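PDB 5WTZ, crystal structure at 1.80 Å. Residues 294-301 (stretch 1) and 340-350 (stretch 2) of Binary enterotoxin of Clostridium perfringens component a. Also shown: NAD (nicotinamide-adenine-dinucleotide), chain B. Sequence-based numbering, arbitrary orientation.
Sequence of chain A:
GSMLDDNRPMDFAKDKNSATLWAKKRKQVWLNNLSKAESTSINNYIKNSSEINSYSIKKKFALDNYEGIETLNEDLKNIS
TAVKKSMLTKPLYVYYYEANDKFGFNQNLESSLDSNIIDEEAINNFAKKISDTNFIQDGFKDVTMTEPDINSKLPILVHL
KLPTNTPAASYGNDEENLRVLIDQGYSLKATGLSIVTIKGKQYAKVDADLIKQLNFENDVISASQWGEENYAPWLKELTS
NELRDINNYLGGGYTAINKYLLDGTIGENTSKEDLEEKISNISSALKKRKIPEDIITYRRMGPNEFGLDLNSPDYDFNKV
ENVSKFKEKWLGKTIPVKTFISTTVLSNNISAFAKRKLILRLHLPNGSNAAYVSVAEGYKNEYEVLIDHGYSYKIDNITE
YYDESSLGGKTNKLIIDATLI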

# COMPACT_ATOMS: atom_id res chain seq x y z
N ASP A 294 7.95 -7.30 -9.34
CA ASP A 294 6.88 -7.05 -8.38
C ASP A 294 6.28 -5.69 -8.68
O ASP A 294 7.01 -4.71 -8.89
N ILE A 295 4.96 -5.64 -8.72
CA ILE A 295 4.24 -4.40 -8.99
C ILE A 295 3.01 -4.33 -8.07
O ILE A 295 2.45 -5.35 -7.66
N ILE A 296 2.64 -3.11 -7.70
CA ILE A 296 1.38 -2.86 -7.02
C ILE A 296 0.29 -2.57 -8.06
O ILE A 296 0.49 -1.76 -8.97
N THR A 297 -0.86 -3.24 -7.95
CA THR A 297 -1.99 -2.91 -8.83
C THR A 297 -3.27 -2.79 -8.00
O THR A 297 -3.30 -3.16 -6.83
N TYR A 298 -4.33 -2.26 -8.60
CA TYR A 298 -5.54 -1.85 -7.87
C TYR A 298 -6.84 -2.40 -8.46
O TYR A 298 -6.92 -2.70 -9.64
N ARG A 299 -7.88 -2.49 -7.65
CA ARG A 299 -9.17 -2.94 -8.16
C ARG A 299 -10.28 -2.31 -7.33
O ARG A 299 -10.23 -2.35 -6.10
N ARG A 300 -11.26 -1.73 -8.01
CA ARG A 300 -12.50 -1.31 -7.38
C ARG A 300 -13.40 -2.53 -7.35
O ARG A 300 -13.89 -2.99 -8.38
N MET A 301 -13.56 -3.11 -6.16
CA MET A 301 -14.23 -4.40 -6.02
C MET A 301 -15.69 -4.16 -5.64
O MET A 301 -15.99 -3.23 -4.90
N PHE A 340 -11.22 -14.34 -13.62
CA PHE A 340 -10.14 -13.48 -14.08
C PHE A 340 -10.24 -12.21 -13.25
O PHE A 340 -11.35 -11.77 -12.91
N ILE A 341 -9.10 -11.60 -12.96
CA ILE A 341 -9.09 -10.37 -12.17
C ILE A 341 -8.69 -9.15 -13.01
O ILE A 341 -7.53 -9.01 -13.42
N SER A 342 -9.68 -8.28 -13.26
CA SER A 342 -9.44 -6.98 -13.87
C SER A 342 -8.89 -5.98 -12.84
O SER A 342 -9.57 -5.58 -11.87
N THR A 343 -7.65 -5.57 -13.05
CA THR A 343 -7.00 -4.61 -12.16
C THR A 343 -6.48 -3.43 -12.96
O THR A 343 -6.29 -3.53 -14.16
N THR A 344 -6.27 -2.31 -12.28
CA THR A 344 -5.69 -1.13 -12.89
C THR A 344 -4.47 -0.72 -12.09
O THR A 344 -4.51 -0.66 -10.86
N VAL A 345 -3.37 -0.42 -12.77
CA VAL A 345 -2.15 -0.08 -12.06
C VAL A 345 -2.16 1.33 -11.49
O VAL A 345 -1.21 1.73 -10.80
N LEU A 346 -3.22 2.10 -11.76
CA LEU A 346 -3.36 3.42 -11.15
C LEU A 346 -4.26 3.34 -9.94
O LEU A 346 -5.19 2.54 -9.91
N SER A 347 -3.98 4.18 -8.94
CA SER A 347 -4.81 4.24 -7.74
C SER A 347 -6.05 5.11 -7.98
O SER A 347 -6.98 5.07 -7.16
N ASN A 348 -6.07 5.86 -9.09
CA ASN A 348 -7.22 6.69 -9.49
C ASN A 348 -8.54 5.94 -9.40
O ASN A 348 -8.62 4.77 -9.79
N ASN A 349 -9.59 6.60 -8.91
CA ASN A 349 -10.93 6.01 -9.00
C ASN A 349 -11.37 5.91 -10.46
O ASN A 349 -10.86 6.64 -11.31
N ILE A 350 -12.28 5.00 -10.76
CA ILE A 350 -12.80 4.82 -12.11
C ILE A 350 -14.28 5.21 -12.14
O ILE A 350 -15.05 4.75 -11.28

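The most unusual feature of this contact is that one arginine ties the two stretches to the dinucleotide: NH1 of Arg299 donates a hydrogen bond to Ser342 O at 2.9 Å and, also at 2.9 Å, NH1 of Arg299 reaches NAD O1N. The side chain achieves this by extension. Its first three chi angles are all t, and although its CA-to-CB bond points sideways, the guanidinium ends closer to stretch 2, with Ser342 O near the guanidinium plane at its edge. NH2 of Arg299 adds a weak hydrogen bond to NAD O2A at 2.7 Å, so the positive charge faces both phosphates of the ligand. Along the way, Arg299 CD packs against Ile341 CG2 at 3.8 Å.

The strands themselves meet at a steep angle, 113° between their directions, and pair through a single antiparallel bridge. Tyr298 N donates to Thr344 O at 2.8 Å, and Thr344 N donates to Tyr298 O at 2.7 Å. Most side chains leave sideways, and the CA-to-CB bond of Thr344 points away.

Beside the bridge, Thr297 (chi1 t) brings its hydroxyl to two oxygens of stretch 2. Thr297 OG1 lies 2.8 Å from Thr343 OG1, where Thr343 has chi1 p, and Thr297 OG1 is 3.1 Å from Thr344 O. Its one proton cannot serve both at once, and the geometry leaves the choice open. The neighboring Val345, in the m rotamer, places CG1 3.7 Å from Thr297 OG1, and Val345 CG1 also meets Ile295 CD1 at 4.3 Å. Ile295 points toward stretch 2 with both chi angles t, which carries its terminal methyl out to this small apolar contact.

Tyr298, with chi1 m and chi2 of 87°, lays its ring along the turn that follows the second strand. Ser347 CB sits over one face, 3.8 Å from the centroid of the Tyr298 ring and 19° off the normal, a CH-pi contact. Val345 O lies near the ring plane, 3.6 Å from Tyr298 CE1, whereas Leu346 O approaches Tyr298 CD1 to 3.3 Å. The hydroxyl of Tyr298 is satisfied elsewhere in the structure.

Arg300 points toward stretch 2 and bends through m, m and t to reach the loop. Its NH2 donates to Ser347 O at 2.9 Å, at the guanidinium edge. Asn349 OD1 lies over a face of the same group, 3.1 Å from Arg300 NH1, but the angle is too poor for a hydrogen bond; Asn349 OD1 instead accepts from Ile350 N at 2.8 Å, within its own stretch.

Two waters complete the contact. Water 1 donates to Ile296 O and to Val345 O, each 2.7 Å from its oxygen, bridging carbonyls that are themselves 4.3 Å apart. Water 2 accepts from Arg300 NE at 3.1 Å and donates to Asn348 O at 2.8 Å and to Leu346 O at 3.2 Å, extending the reach of Arg300 to two more loop carbonyls.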

# COMPACT_ATOMS: atom_id res chain seq x y z
CB ASP A 294 7.38 -7.10 -6.93
CG ASP A 294 7.66 -8.52 -6.43
OD1 ASP A 294 7.96 -9.43 -7.25
OD2 ASP A 294 7.60 -8.73 -5.20
CB ILE A 295 3.83 -4.30 -10.50
CG1 ILE A 295 3.37 -2.88 -10.85
CG2 ILE A 295 2.82 -5.37 -10.91
CD1 ILE A 295 3.27 -2.61 -12.37
CB ILE A 296 1.49 -1.68 -6.03
CG1 ILE A 296 2.50 -1.99 -4.91
CG2 ILE A 296 0.10 -1.34 -5.49
CD1 ILE A 296 2.27 -3.36 -4.22
CB THR A 297 -2.15 -3.94 -9.96
OG1 THR A 297 -3.03 -3.40 -10.96
CG2 THR A 297 -2.66 -5.31 -9.43
CB TYR A 298 -5.65 -0.32 -7.82
CG TYR A 298 -4.46 0.39 -7.18
CD1 TYR A 298 -3.33 0.74 -7.94
CD2 TYR A 298 -4.46 0.70 -5.82
CE1 TYR A 298 -2.24 1.38 -7.36
CE2 TYR A 298 -3.38 1.34 -5.22
CZ TYR A 298 -2.28 1.66 -5.99
OH TYR A 298 -1.23 2.30 -5.39
CB ARG A 299 -9.29 -4.47 -8.13
CG ARG A 299 -10.63 -4.98 -8.67
CD ARG A 299 -10.69 -6.52 -8.74
NE ARG A 299 -12.10 -6.91 -8.83
CZ ARG A 299 -12.84 -6.77 -9.93
NH1 ARG A 299 -12.29 -6.31 -11.06
NH2 ARG A 299 -14.13 -7.11 -9.91
CB ARG A 300 -13.11 -0.14 -8.14
CG ARG A 300 -12.15 1.06 -8.27
CD ARG A 300 -11.70 1.53 -6.87
NE ARG A 300 -10.61 2.52 -6.87
CZ ARG A 300 -10.66 3.69 -6.24
NH1 ARG A 300 -11.77 4.05 -5.60
NH2 ARG A 300 -9.64 4.53 -6.26
CB MET A 301 -13.54 -5.27 -4.96
CG MET A 301 -12.01 -5.35 -5.07
SD MET A 301 -11.25 -6.16 -3.64
CE MET A 301 -11.52 -7.86 -4.03
CB PHE A 340 -10.23 -13.13 -15.57
CG PHE A 340 -10.09 -14.30 -16.51
CD1 PHE A 340 -8.85 -14.90 -16.73
CD2 PHE A 340 -11.18 -14.79 -17.18
CE1 PHE A 340 -8.72 -15.97 -17.59
CE2 PHE A 340 -11.06 -15.87 -18.06
CZ PHE A 340 -9.82 -16.47 -18.25
CB ILE A 341 -8.13 -10.46 -10.96
CG1 ILE A 341 -8.24 -11.83 -10.29
CG2 ILE A 341 -8.42 -9.29 -9.99
CD1 ILE A 341 -7.27 -11.99 -9.11
CB SER A 342 -10.72 -6.44 -14.52
OG SER A 342 -10.94 -7.01 -15.81
CB THR A 343 -5.80 -5.21 -11.36
OG1 THR A 343 -4.64 -5.27 -12.20
CG2 THR A 343 -6.13 -6.59 -10.81
CB THR A 344 -6.72 0.03 -12.99
OG1 THR A 344 -6.09 1.20 -13.52
CG2 THR A 344 -7.31 0.39 -11.62
CB VAL A 345 -0.93 -0.27 -12.96
CG1 VAL A 345 -0.86 -1.73 -13.40
CG2 VAL A 345 -0.97 0.68 -14.15
CB LEU A 346 -3.93 4.44 -12.14
CG LEU A 346 -3.22 4.65 -13.49
CD1 LEU A 346 -3.89 5.76 -14.26
CD2 LEU A 346 -1.72 4.95 -13.31
CB SER A 347 -4.00 4.78 -6.55
OG SER A 347 -3.38 6.03 -6.84
CB ASN A 348 -7.10 7.21 -10.94
CG ASN A 348 -5.83 8.01 -11.20
OD1 ASN A 348 -4.74 7.61 -10.79
ND2 ASN A 348 -5.97 9.13 -11.88
CB ASN A 349 -11.93 6.83 -8.19
CG ASN A 349 -13.15 6.02 -7.76
OD1 ASN A 349 -13.33 4.87 -8.17
ND2 ASN A 349 -14.00 6.63 -6.92
CB ILE A 350 -12.64 3.36 -12.59
CG1 ILE A 350 -11.16 2.97 -12.65
CG2 ILE A 350 -13.30 3.17 -13.94
CD1 ILE A 350 -10.92 1.47 -12.77
PA NAD B . -16.02 -8.20 -12.94
O1A NAD B . -16.50 -9.28 -13.89
O2A NAD B . -14.76 -8.39 -12.16
O5B NAD B . -17.18 -7.87 -11.87
C5B NAD B . -18.57 -7.85 -12.20
C4B NAD B . -19.39 -8.13 -10.95
O4B NAD B . -19.06 -9.46 -10.50
C3B NAD B . -19.05 -7.17 -9.82
O3B NAD B . -20.26 -6.87 -9.10
C2B NAD B . -18.09 -7.97 -8.95
O2B NAD B . -18.14 -7.60 -7.57
C1B NAD B . -18.54 -9.41 -9.17
N9A NAD B . -17.38 -10.31 -9.06
C8A NAD B . -16.25 -10.26 -9.78
N7A NAD B . -15.39 -11.25 -9.39
C5A NAD B . -15.98 -11.91 -8.39
C6A NAD B . -15.63 -13.06 -7.53
N6A NAD B . -14.44 -13.68 -7.66
N1A NAD B . -16.53 -13.44 -6.58
C2A NAD B . -17.72 -12.82 -6.45
N3A NAD B . -18.11 -11.78 -7.21
C4A NAD B . -17.28 -11.29 -8.17
O3 NAD B . -15.88 -6.87 -13.81
PN NAD B . -15.75 -5.34 -13.33
O1N NAD B . -14.43 -5.20 -12.60
O2N NAD B . -17.05 -4.94 -12.68
O5D NAD B . -15.67 -4.63 -14.77
C5D NAD B . -14.71 -5.01 -15.75
C4D NAD B . -14.65 -3.94 -16.82
O4D NAD B . -13.96 -2.80 -16.31
C3D NAD B . -13.80 -4.42 -17.99
O3D NAD B . -14.19 -3.65 -19.15
C2D NAD B . -12.40 -4.04 -17.57
O2D NAD B . -11.55 -3.82 -18.71
C1D NAD B . -12.61 -2.77 -16.74
N1N NAD B . -11.72 -2.69 -15.56
C2N NAD B . -12.24 -2.68 -14.31
C3N NAD B . -11.39 -2.60 -13.20
C7N NAD B . -11.93 -2.58 -11.79
O7N NAD B . -13.01 -3.11 -11.50
N7N NAD B . -11.19 -1.95 -10.90
C4N NAD B . -10.01 -2.50 -13.36
C5N NAD B . -9.51 -2.51 -14.65
C6N NAD B . -10.40 -2.60 -15.73
O HOH W 1 1.07 0.68 -9.90
O HOH W 2 -8.12 2.23 -8.75